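Local coordinates for glutamine aminotransferase class-II domain protein (Ruegeria pomeroyi, PDB 3MDN) that probably acts as a class-II glutamine amidotransferase, releasing ammonia from glutamine in an Ntn-hydrolase-type domain, at residues V147-E155 / A164-L172. Sequence-based numbering, arbitrary orientation.
Sequences VLFLLALSE and ALARAIARL
Arg167 turns NE and NH1 to Glu155, one to a carboxylate oxygen and one to the backbone O. Arg167 NH1 donates an almost straight bond to the backbone O of Glu155 (2.7 Å, 170°), within the guanidinium plane. Arg167 NE reaches Glu155 OE1 at 3.0 Å in a salt bridge that is more bent (135°). The other carboxylate oxygen, Glu155 OE2, takes NH1 of Arg171 at 2.8 Å, with the two planar groups perpendicular. Both oxygens are met on the anti side, by donors well out of the carboxylate plane. A bend at chi2 (-70°) lays Glu155 CD against Arg167 CB. With an alanine here instead of Arg167, the Glu155 carbonyl would probably lose this donor, its carboxylate one of two arginine partners, and Asp160 its salt bridge to Arg167 NH1. Consecutive helices 144-154 and 161-179 cross at an oblique angle and pack on strand 185-192 of a sheet in the Ntn-type fold. Toward the start of segment 147-155 the helices meet through apolar groups. Leu148 is a knob in the hole formed by Leu165, Ala168, Ile169 and Leu172, its CD2 lying 3.6 Å from Ile169 CG1. Ala168 CB fits close to Leu151 CB (3.8 Å). Leu172 CG meets Leu151 CD1. Leu187 backs both Leu148 and Ile169.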
loop_
_atom_site.group_PDB
_atom_site.type_symbol
_atom_site.label_atom_id
_atom_site.label_comp_id
_atom_site.label_asym_id
_atom_site.label_seq_id
_atom_site.Cartn_x
_atom_site.Cartn_y
_atom_site.Cartn_z
ATOM N N VAL D 147 -4.615 13.518 19.512
ATOM C CA VAL D 147 -4.502 14.410 20.663
ATOM C C VAL D 147 -5.545 14.142 21.759
ATOM O O VAL D 147 -5.189 13.971 22.926
ATOM C CB VAL D 147 -4.587 15.898 20.258
ATOM C CG1 VAL D 147 -4.263 16.798 21.481
ATOM C CG2 VAL D 147 -3.584 16.178 19.186
ATOM N N LEU D 148 -6.821 14.087 21.391
ATOM C CA LEU D 148 -7.860 13.880 22.371
ATOM C C LEU D 148 -7.537 12.617 23.208
ATOM O O LEU D 148 -7.690 12.592 24.436
ATOM C CB LEU D 148 -9.209 13.725 21.666
ATOM C CG LEU D 148 -10.522 14.362 22.162
ATOM C CD1 LEU D 148 -11.675 13.460 21.784
ATOM C CD2 LEU D 148 -10.560 14.681 23.666
ATOM N N PHE D 149 -7.118 11.559 22.533
ATOM C CA PHE D 149 -6.822 10.290 23.210
ATOM C C PHE D 149 -5.640 10.442 24.159
ATOM O O PHE D 149 -5.696 10.039 25.305
ATOM C CB PHE D 149 -6.510 9.207 22.179
ATOM C CG PHE D 149 -6.067 7.877 22.765
ATOM C CD1 PHE D 149 -6.719 7.301 23.845
ATOM C CD2 PHE D 149 -5.036 7.165 22.152
ATOM C CE1 PHE D 149 -6.327 6.035 24.326
ATOM C CE2 PHE D 149 -4.623 5.916 22.645
ATOM C CZ PHE D 149 -5.275 5.359 23.722
ATOM N N LEU D 150 -4.567 11.029 23.676
ATOM C CA LEU D 150 -3.351 11.142 24.512
ATOM C C LEU D 150 -3.520 12.148 25.646
ATOM O O LEU D 150 -2.972 11.953 26.739
ATOM C CB LEU D 150 -2.144 11.485 23.652
ATOM C CG LEU D 150 -1.907 10.413 22.589
ATOM C CD1 LEU D 150 -0.731 10.810 21.754
ATOM C CD2 LEU D 150 -1.689 9.014 23.209
ATOM N N LEU D 151 -4.269 13.218 25.369
ATOM C CA LEU D 151 -4.693 14.157 26.418
ATOM C C LEU D 151 -5.543 13.475 27.487
ATOM O O LEU D 151 -5.422 13.781 28.663
ATOM C CB LEU D 151 -5.514 15.309 25.851
ATOM C CG LEU D 151 -4.986 16.566 25.146
ATOM C CD1 LEU D 151 -5.930 17.712 25.545
ATOM C CD2 LEU D 151 -3.581 16.951 25.555
ATOM N N ALA D 152 -6.440 12.582 27.084
ATOM C CA ALA D 152 -7.243 11.854 28.064
ATOM C C ALA D 152 -6.368 10.917 28.916
ATOM O O ALA D 152 -6.569 10.823 30.136
ATOM C CB ALA D 152 -8.392 11.096 27.387
ATOM N N LEU D 153 -5.421 10.227 28.284
ATOM C CA LEU D 153 -4.389 9.496 29.051
ATOM C C LEU D 153 -3.659 10.427 30.021
ATOM O O LEU D 153 -3.564 10.121 31.216
ATOM C CB LEU D 153 -3.402 8.731 28.137
ATOM C CG LEU D 153 -4.051 7.463 27.549
ATOM C CD1 LEU D 153 -3.385 6.955 26.270
ATOM C CD2 LEU D 153 -4.171 6.334 28.591
ATOM N N SER D 154 -3.174 11.570 29.522
ATOM C CA SER D 154 -2.471 12.567 30.371
ATOM C C SER D 154 -3.340 12.988 31.566
ATOM O O SER D 154 -2.817 13.265 32.639
ATOM C CB SER D 154 -2.073 13.809 29.559
ATOM O OG SER D 154 -1.343 13.428 28.398
ATOM N N GLU D 155 -4.659 12.998 31.369
ATOM C CA GLU D 155 -5.616 13.382 32.412
ATOM C C GLU D 155 -6.113 12.217 33.307
ATOM O O GLU D 155 -7.048 12.394 34.056
ATOM C CB GLU D 155 -6.835 14.083 31.791
ATOM C CG GLU D 155 -6.592 15.483 31.188
ATOM C CD GLU D 155 -6.306 16.557 32.253
ATOM O OE1 GLU D 155 -6.650 16.364 33.426
ATOM O OE2 GLU D 155 -5.717 17.596 31.924
ATOM N N ALA D 164 -11.412 11.874 33.041
ATOM C CA ALA D 164 -10.263 12.176 32.173
ATOM C C ALA D 164 -10.712 12.619 30.772
ATOM O O ALA D 164 -10.183 13.574 30.230
ATOM C CB ALA D 164 -9.314 11.008 32.096
ATOM N N LEU D 165 -11.694 11.939 30.192
ATOM C CA LEU D 165 -12.150 12.354 28.874
ATOM C C LEU D 165 -12.784 13.748 28.992
ATOM O O LEU D 165 -12.521 14.649 28.185
ATOM C CB LEU D 165 -13.120 11.329 28.276
ATOM C CG LEU D 165 -13.610 11.726 26.885
ATOM C CD1 LEU D 165 -12.419 11.759 25.920
ATOM C CD2 LEU D 165 -14.634 10.766 26.390
ATOM N N ALA D 166 -13.614 13.913 30.019
ATOM C CA ALA D 166 -14.239 15.199 30.384
ATOM C C ALA D 166 -13.209 16.358 30.428
ATOM O O ALA D 166 -13.419 17.434 29.842
ATOM C CB ALA D 166 -14.964 15.068 31.729
ATOM N N ARG D 167 -12.094 16.131 31.106
ATOM C CA ARG D 167 -11.028 17.157 31.193
ATOM C C ARG D 167 -10.274 17.411 29.864
ATOM O O ARG D 167 -9.959 18.572 29.502
ATOM C CB ARG D 167 -10.057 16.819 32.329
ATOM C CG ARG D 167 -10.613 17.073 33.756
ATOM C CD ARG D 167 -9.530 16.836 34.866
ATOM N NE ARG D 167 -9.062 15.449 34.877
ATOM C CZ ARG D 167 -9.675 14.464 35.527
ATOM N NH1 ARG D 167 -9.207 13.228 35.480
ATOM N NH2 ARG D 167 -10.751 14.718 36.238
ATOM N N ALA D 168 -9.963 16.343 29.140
ATOM C CA ALA D 168 -9.298 16.481 27.840
ATOM C C ALA D 168 -10.175 17.291 26.870
ATOM O O ALA D 168 -9.691 18.180 26.145
ATOM C CB ALA D 168 -9.015 15.119 27.270
ATOM N N ILE D 169 -11.472 17.009 26.879
ATOM C CA ILE D 169 -12.389 17.751 26.014
ATOM C C ILE D 169 -12.483 19.239 26.371
ATOM O O ILE D 169 -12.417 20.108 25.484
ATOM C CB ILE D 169 -13.775 17.064 26.007
ATOM C CG1 ILE D 169 -13.699 15.812 25.114
ATOM C CG2 ILE D 169 -14.877 18.011 25.536
ATOM C CD1 ILE D 169 -14.906 14.928 25.295
ATOM N N ALA D 170 -12.638 19.540 27.666
ATOM C CA ALA D 170 -12.632 20.935 28.151
ATOM C C ALA D 170 -11.405 21.687 27.645
ATOM O O ALA D 170 -11.499 22.805 27.121
ATOM C CB ALA D 170 -12.685 20.987 29.706
ATOM N N ARG D 171 -10.245 21.069 27.814
ATOM C CA ARG D 171 -8.991 21.682 27.388
ATOM C C ARG D 171 -8.965 21.973 25.881
ATOM O O ARG D 171 -8.615 23.081 25.453
ATOM C CB ARG D 171 -7.835 20.777 27.775
ATOM C CG ARG D 171 -7.216 21.153 29.087
ATOM C CD ARG D 171 -6.036 22.152 28.823
ATOM N NE ARG D 171 -4.710 21.575 29.046
ATOM C CZ ARG D 171 -4.495 20.405 29.641
ATOM N NH1 ARG D 171 -5.522 19.683 30.064
ATOM N NH2 ARG D 171 -3.260 19.963 29.818
ATOM N N LEU D 172 -9.363 20.995 25.066
ATOM C CA LEU D 172 -9.319 21.224 23.614
ATOM C C LEU D 172 -10.388 22.206 23.148
ATOM O O LEU D 172 -10.165 22.994 22.222
ATOM C CB LEU D 172 -9.436 19.912 22.846
ATOM C CG LEU D 172 -8.173 19.067 22.705
ATOM C CD1 LEU D 172 -8.501 17.728 22.069
ATOM C CD2 LEU D 172 -7.130 19.792 21.895
#